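Long-range contacts in bifunctional GH43-CE protein (Bacteroides eggerthii, PDB 6MLY), which probably hydrolyses xylan-derived substrates through a family 43 glycoside hydrolase domain and carries a second, carbohydrate esterase domain: residues L76-M82 / A113-G117; N89-R93 / M481-M485. One frame throughout, in Å; residues are numbered along the deposited sequence.

Contact 1 (L76-M82 / A113-G117); sequences LANIPTM and AQTTG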
ATOM      1  N   LEU A  76     -15.921  21.372 -13.002  1.00 67.61           N
ATOM      2  CA  LEU A  76     -15.163  22.611 -13.090  1.00 68.75           C
ATOM      3  C   LEU A  76     -15.317  23.209 -14.494  1.00 70.61           C
ATOM      4  O   LEU A  76     -15.614  24.391 -14.642  1.00 71.17           O
ATOM      5  CB  LEU A  76     -13.702  22.290 -12.760  1.00 68.72           C
ATOM      6  CG  LEU A  76     -12.682  23.411 -12.944  1.00 70.11           C
ATOM      7  CD1 LEU A  76     -13.143  24.711 -12.283  1.00 70.05           C
ATOM      8  CD2 LEU A  76     -11.329  22.975 -12.396  1.00 70.15           C
ATOM      9  N   ALA A  77     -15.117  22.378 -15.522  1.00 71.99           N
ATOM     10  CA  ALA A  77     -15.219  22.811 -16.915  1.00 73.68           C
ATOM     11  C   ALA A  77     -15.386  21.598 -17.842  1.00 74.12           C
ATOM     12  O   ALA A  77     -14.947  20.484 -17.527  1.00 73.66           O
ATOM     13  CB  ALA A  77     -14.002  23.623 -17.286  1.00 74.92           C
ATOM     14  N   ASN A  78     -16.017  21.847 -18.994  1.00 75.17           N
ATOM     15  CA  ASN A  78     -16.289  20.845 -20.011  1.00 75.83           C
ATOM     16  C   ASN A  78     -15.203  20.929 -21.092  1.00 77.43           C
ATOM     17  O   ASN A  78     -15.494  21.297 -22.230  1.00 79.66           O
ATOM     18  CB  ASN A  78     -17.696  21.033 -20.589  1.00 76.03           C
ATOM     19  CG  ASN A  78     -18.145  19.892 -21.479  1.00 76.66           C
ATOM     20  OD1 ASN A  78     -17.705  18.753 -21.322  1.00 77.44           O
ATOM     21  ND2 ASN A  78     -19.037  20.182 -22.412  1.00 77.25           N
ATOM     22  N   ILE A  79     -13.957  20.601 -20.719  1.00 77.06           N
ATOM     23  CA  ILE A  79     -12.809  20.631 -21.640  1.00 78.83           C
ATOM     24  C   ILE A  79     -12.055  19.308 -21.539  1.00 79.60           C
ATOM     25  O   ILE A  79     -12.008  18.702 -20.467  1.00 78.97           O
ATOM     26  CB  ILE A  79     -11.893  21.851 -21.383  1.00 79.00           C
ATOM     27  CG1 ILE A  79     -11.346  21.898 -19.952  1.00 77.92           C
ATOM     28  CG2 ILE A  79     -12.610  23.142 -21.749  1.00 78.88           C
ATOM     29  CD1 ILE A  79     -10.173  22.837 -19.769  1.00 78.28           C
ATOM     30  N   PRO A  80     -11.436  18.826 -22.645  1.00 81.83           N
ATOM     31  CA  PRO A  80     -10.795  17.510 -22.671  1.00 81.93           C
ATOM     32  C   PRO A  80      -9.924  17.188 -21.446  1.00 81.77           C
ATOM     33  O   PRO A  80     -10.003  16.077 -20.920  1.00 82.09           O
ATOM     34  CB  PRO A  80      -9.933  17.564 -23.942  1.00 83.53           C
ATOM     35  CG  PRO A  80     -10.689  18.501 -24.858  1.00 84.08           C
ATOM     36  CD  PRO A  80     -11.321  19.525 -23.938  1.00 82.96           C
ATOM     37  N   THR A  81      -9.117  18.158 -20.998  1.00 82.74           N
ATOM     38  CA  THR A  81      -8.220  17.986 -19.842  1.00 81.68           C
ATOM     39  C   THR A  81      -9.024  17.554 -18.605  1.00 80.54           C
ATOM     40  O   THR A  81      -8.592  16.657 -17.874  1.00 79.61           O
ATOM     41  CB  THR A  81      -7.404  19.258 -19.566  1.00 82.24           C
ATOM     42  OG1 THR A  81      -8.201  20.385 -19.934  1.00 81.55           O
ATOM     43  CG2 THR A  81      -6.095  19.298 -20.325  1.00 83.33           C
ATOM     44  N   MET A  82     -10.189  18.188 -18.397  1.00 80.03           N
ATOM     45  CA  MET A  82     -11.048  17.952 -17.227  1.00 78.05           C
ATOM     46  C   MET A  82     -11.961  16.736 -17.460  1.00 77.91           C
ATOM     47  O   MET A  82     -12.388  16.098 -16.494  1.00 77.72           O
ATOM     48  CB  MET A  82     -11.901  19.190 -16.930  1.00 78.45           C
ATOM     49  CG  MET A  82     -12.641  19.149 -15.592  1.00 76.99           C
ATOM     50  SD  MET A  82     -11.624  19.600 -14.155  1.00 76.40           S
ATOM     51  CE  MET A  82     -10.995  17.994 -13.670  1.00 76.59           C
ATOM     52  N   ALA A 113      -7.998  27.878 -10.570  1.00 77.33           N
ATOM     53  CA  ALA A 113      -7.534  26.649 -11.212  1.00 77.58           C
ATOM     54  C   ALA A 113      -6.723  26.970 -12.473  1.00 78.82           C
ATOM     55  O   ALA A 113      -7.193  27.694 -13.351  1.00 78.31           O
ATOM     56  CB  ALA A 113      -8.714  25.765 -11.536  1.00 76.71           C
ATOM     57  N   GLN A 114      -5.524  26.377 -12.551  1.00 80.43           N
ATOM     58  CA  GLN A 114      -4.634  26.433 -13.719  1.00 81.85           C
ATOM     59  C   GLN A 114      -5.203  25.578 -14.861  1.00 80.98           C
ATOM     60  O   GLN A 114      -4.848  25.783 -16.017  1.00 82.19           O
ATOM     61  CB  GLN A 114      -3.229  25.961 -13.341  1.00 83.07           C
ATOM     62  CG  GLN A 114      -2.575  26.830 -12.278  1.00 84.61           C
ATOM     63  CD  GLN A 114      -1.251  26.280 -11.817  1.00 86.57           C
ATOM     64  OE1 GLN A 114      -0.225  26.462 -12.467  1.00 89.87           O
ATOM     65  NE2 GLN A 114      -1.267  25.607 -10.675  1.00 87.25           N
ATOM     66  N   THR A 115      -6.091  24.635 -14.523  1.00 79.55           N
ATOM     67  CA  THR A 115      -6.815  23.820 -15.497  1.00 79.17           C
ATOM     68  C   THR A 115      -7.574  24.699 -16.507  1.00 79.81           C
ATOM     69  O   THR A 115      -7.778  24.259 -17.635  1.00 81.38           O
ATOM     70  CB  THR A 115      -7.762  22.840 -14.792  1.00 78.35           C
ATOM     71  OG1 THR A 115      -6.964  21.978 -13.980  1.00 78.54           O
ATOM     72  CG2 THR A 115      -8.593  22.013 -15.750  1.00 78.05           C
ATOM     73  N   THR A 116      -8.022  25.895 -16.094  1.00 79.26           N
ATOM     74  CA  THR A 116      -8.660  26.881 -17.000  1.00 79.45           C
ATOM     75  C   THR A 116      -8.109  28.302 -16.789  1.00 80.41           C
ATOM     76  O   THR A 116      -8.627  29.253 -17.382  1.00 80.43           O
ATOM     77  CB  THR A 116     -10.181  26.926 -16.809  1.00 77.75           C
ATOM     78  OG1 THR A 116     -10.440  27.375 -15.480  1.00 76.69           O
ATOM     79  CG2 THR A 116     -10.852  25.591 -17.034  1.00 76.77           C
ATOM     80  N   GLY A 117      -7.065  28.441 -15.960  1.00 81.31           N
ATOM     81  CA  GLY A 117      -6.449  29.724 -15.633  1.00 82.29           C
ATOM     82  C   GLY A 117      -7.478  30.762 -15.218  1.00 82.10           C
ATOM     83  O   GLY A 117      -7.382  31.924 -15.628  1.00 83.23           O
TER
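I79 and T116 meet methyl to methyl because of how each side chain is rotated: I79 sets CG1 between its backbone N and carbonyl carbon (chi1 58°) and then runs extended, which carries CD1 out to the 113-117 loop, while T116 turns CG2 opposite its own carbonyl carbon. The two chains cross obliquely with I79 CD1 3.9 Å from T116 CG2. The same threonine methyl also receives A77, whose CB lies 3.7 Å from T116 CG2, so this one branch sits against two residues of 76-82. I79 CD1 further reaches the backbone of the loop, 3.5 Å from T115 O. L76 packs at the strand end, its CD2 3.9 Å from A113 CB. The bent chain of M82 brings SD to 4.2 Å from T115 CG2, crossing that side chain at about a right angle.

Both threonines divide their branches between two environments. The hydroxyl of T115 is hydrogen-bonded to T90 OG1 and G94 N, and that of T116 to Y120 OH, which leaves the methyls for the 76-82 side. 113-117 is the turn joining strands 106-113 and 118-124, neighbours in a four-stranded antiparallel sheet, as expected of a blade in the family 43 beta-propeller. The side chain of A113 is about 11 Å from that of D143, a predicted modulator of the catalytic acid.

No hydrogen bond crosses between the segments, which bury 250 Å² with both sides summed; van der Waals contact, mostly between methyls and other apolar groups, is left to hold them, while the two threonine hydroxyls are satisfied by T90, G94 and Y120.

Contact 2 (N89-R93 / M481-M485); sequences NTYGR and MPHFM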
ATOM      1  N   ASN A  89      -5.313  14.943 -19.268  1.00 84.22           N
ATOM      2  CA  ASN A  89      -5.689  14.926 -17.861  1.00 80.24           C
ATOM      3  C   ASN A  89      -5.391  16.300 -17.256  1.00 79.49           C
ATOM      4  O   ASN A  89      -4.917  17.197 -17.949  1.00 81.95           O
ATOM      5  CB  ASN A  89      -4.961  13.811 -17.105  1.00 79.30           C
ATOM      6  CG  ASN A  89      -3.469  13.813 -17.362  1.00 79.90           C
ATOM      7  OD1 ASN A  89      -3.008  13.243 -18.350  1.00 80.27           O
ATOM      8  ND2 ASN A  89      -2.713  14.454 -16.485  1.00 78.93           N
ATOM      9  N   THR A  90      -5.699  16.446 -15.966  1.00 76.35           N
ATOM     10  CA  THR A  90      -5.293  17.599 -15.182  1.00 76.34           C
ATOM     11  C   THR A  90      -5.018  17.130 -13.747  1.00 75.70           C
ATOM     12  O   THR A  90      -5.277  17.848 -12.782  1.00 75.81           O
ATOM     13  CB  THR A  90      -6.311  18.743 -15.322  1.00 75.83           C
ATOM     14  OG1 THR A  90      -5.694  19.961 -14.902  1.00 75.31           O
ATOM     15  CG2 THR A  90      -7.590  18.521 -14.541  1.00 74.18           C
ATOM     16  N   TYR A  91      -4.459  15.922 -13.621  1.00 75.87           N
ATOM     17  CA  TYR A  91      -4.020  15.399 -12.338  1.00 76.47           C
ATOM     18  C   TYR A  91      -3.065  16.413 -11.696  1.00 77.30           C
ATOM     19  O   TYR A  91      -2.227  17.004 -12.381  1.00 77.86           O
ATOM     20  CB  TYR A  91      -3.320  14.045 -12.495  1.00 77.09           C
ATOM     21  CG  TYR A  91      -4.212  12.865 -12.790  1.00 77.43           C
ATOM     22  CD1 TYR A  91      -4.983  12.277 -11.798  1.00 77.20           C
ATOM     23  CD2 TYR A  91      -4.252  12.298 -14.056  1.00 78.59           C
ATOM     24  CE1 TYR A  91      -5.785  11.176 -12.062  1.00 77.69           C
ATOM     25  CE2 TYR A  91      -5.044  11.196 -14.335  1.00 78.61           C
ATOM     26  CZ  TYR A  91      -5.813  10.629 -13.335  1.00 77.90           C
ATOM     27  OH  TYR A  91      -6.597   9.545 -13.605  1.00 75.76           O
ATOM     28  N   GLY A  92      -3.221  16.626 -10.386  1.00 77.11           N
ATOM     29  CA  GLY A  92      -2.378  17.537  -9.623  1.00 77.70           C
ATOM     30  C   GLY A  92      -2.858  18.978  -9.680  1.00 77.93           C
ATOM     31  O   GLY A  92      -2.544  19.757  -8.787  1.00 78.36           O
ATOM     32  N   ARG A  93      -3.613  19.330 -10.728  1.00 77.50           N
ATOM     33  CA  ARG A  93      -4.032  20.708 -10.979  1.00 77.85           C
ATOM     34  C   ARG A  93      -5.477  20.885 -10.477  1.00 74.61           C
ATOM     35  O   ARG A  93      -5.740  20.674  -9.300  1.00 74.06           O
ATOM     36  CB  ARG A  93      -3.799  21.030 -12.460  1.00 80.17           C
ATOM     37  CG  ARG A  93      -2.331  21.115 -12.854  1.00 82.40           C
ATOM     38  CD  ARG A  93      -2.155  21.019 -14.356  1.00 84.35           C
ATOM     39  NE  ARG A  93      -0.920  21.631 -14.832  1.00 87.07           N
ATOM     40  CZ  ARG A  93      -0.240  21.233 -15.907  1.00 88.74           C
ATOM     41  NH1 ARG A  93      -0.552  20.097 -16.511  1.00 88.79           N
ATOM     42  NH2 ARG A  93       0.755  21.971 -16.369  1.00 90.32           N
ATOM     43  N   MET A 481       4.029  13.587  -7.488  1.00 84.88           N
ATOM     44  CA  MET A 481       3.394  14.810  -8.014  1.00 85.27           C
ATOM     45  C   MET A 481       3.644  14.884  -9.519  1.00 86.57           C
ATOM     46  O   MET A 481       4.760  15.194  -9.933  1.00 88.33           O
ATOM     47  CB  MET A 481       3.961  16.070  -7.344  1.00 84.46           C
ATOM     48  N   PRO A 482       2.624  14.600 -10.346  1.00 86.01           N
ATOM     49  CA  PRO A 482       1.254  14.284  -9.957  1.00 85.61           C
ATOM     50  C   PRO A 482       1.161  12.927  -9.263  1.00 87.28           C
ATOM     51  O   PRO A 482       2.140  12.184  -9.259  1.00 88.91           O
ATOM     52  CB  PRO A 482       0.451  14.279 -11.274  1.00 85.12           C
ATOM     53  CG  PRO A 482       1.490  14.288 -12.363  1.00 86.44           C
ATOM     54  CD  PRO A 482       2.671  15.004 -11.752  1.00 86.64           C
ATOM     55  N   HIS A 483      -0.007  12.584  -8.690  1.00 88.86           N
ATOM     56  CA  HIS A 483      -1.255  13.333  -8.786  1.00 87.76           C
ATOM     57  C   HIS A 483      -1.366  14.428  -7.711  1.00 86.78           C
ATOM     58  O   HIS A 483      -2.397  15.109  -7.643  1.00 87.59           O
ATOM     59  CB  HIS A 483      -2.458  12.373  -8.695  1.00 88.49           C
ATOM     60  CG  HIS A 483      -2.486  11.292  -9.727  1.00 90.44           C
ATOM     61  ND1 HIS A 483      -1.898  11.427 -10.973  1.00 94.90           N
ATOM     62  CD2 HIS A 483      -3.061  10.067  -9.719  1.00 90.55           C
ATOM     63  CE1 HIS A 483      -2.092  10.323 -11.675  1.00 94.28           C
ATOM     64  NE2 HIS A 483      -2.804   9.473 -10.928  1.00 90.31           N
ATOM     65  N   PHE A 484      -0.340  14.584  -6.861  1.00 84.47           N
ATOM     66  CA  PHE A 484      -0.280  15.666  -5.842  1.00 82.73           C
ATOM     67  C   PHE A 484      -1.429  15.509  -4.831  1.00 80.57           C
ATOM     68  O   PHE A 484      -1.884  16.488  -4.228  1.00 80.39           O
ATOM     69  CB  PHE A 484      -0.337  17.044  -6.511  1.00 82.08           C
ATOM     70  CG  PHE A 484       0.335  18.178  -5.773  1.00 81.96           C
ATOM     71  CD1 PHE A 484       0.610  19.366  -6.435  1.00 82.70           C
ATOM     72  CD2 PHE A 484       0.697  18.078  -4.434  1.00 80.94           C
ATOM     73  CE1 PHE A 484       1.219  20.426  -5.780  1.00 83.46           C
ATOM     74  CE2 PHE A 484       1.313  19.134  -3.782  1.00 81.69           C
ATOM     75  CZ  PHE A 484       1.572  20.306  -4.456  1.00 82.90           C
ATOM     76  N   MET A 485      -1.872  14.262  -4.643  1.00 78.62           N
ATOM     77  CA  MET A 485      -3.031  13.934  -3.839  1.00 75.77           C
ATOM     78  C   MET A 485      -2.721  12.667  -3.037  1.00 75.25           C
ATOM     79  O   MET A 485      -1.800  11.925  -3.376  1.00 75.90           O
ATOM     80  CB  MET A 485      -4.243  13.698  -4.742  1.00 74.35           C
ATOM     81  CG  MET A 485      -5.557  13.567  -4.000  1.00 73.92           C
ATOM     82  SD  MET A 485      -6.910  13.134  -5.111  1.00 74.02           S
ATOM     83  CE  MET A 485      -7.000  14.623  -6.102  1.00 73.94           C
TER
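Y91 and H483 supply the aromatic part of this contact, a face-to-face stack with ring centroids 3.7 Å apart and planes 15° from parallel. The rings are offset: Y91 CD1 sits over the centre of the imidazole, whereas H483 CE1 lies toward the rim of the phenol. In each residue CG stands opposite the carbonyl carbon (chi1 -74° in Y91), and the two side chains run alongside, pointing the same way.

The apolar part is smaller, with Y91 CB 4.0 Å from P482 CB and F484 CB 3.8 Å from G92 CA.

Among polar contacts, G92 CA approaches H483 O at 3.1 Å in a CA-H...O contact, while G92 N is hydrogen-bonded to H50 ND1. G92 is the third residue of a type II turn closed by R93 N to T90 O at 3.0 Å. Y91 OH bonds T364 O and N335 ND2, so replacing Y91 by an alanine would probably leave the H483 face without its stacking partner and those two groups without the hydroxyl.

The interface is buried between the family 43 propeller and the concanavalin A-like domain, with the F484 side chain about 9 Å from that of D143, a predicted pKa-modulating site. Loop 89-93 follows helix 80-83 and precedes propeller strand 99-103; loop 481-485, modelled with cis peptides before P482 and H483, links strands 469-476 and 488-491, which belong to different sheets of that domain.

Overall arrangement
From the N terminus, the chain passes through 76-82 and 89-93, then strands 99-103 and 106-113, before the turn 113-117 closes contact 1 across about 30 residues, all inside the family 43 range. Contact 2 opens at 89-93, within that loop, and closes only at 481-485, nearly 390 residues later, so the two contacts cross rather than nest. Their centres are 13 Å apart and they touch: M82 CE packs 3.6 Å from T90 CG2, and T81 CG2 packs near N89 O. Contact 1 ties a connecting segment to a propeller sheet; contact 2 joins the propeller to the concanavalin A-like domain.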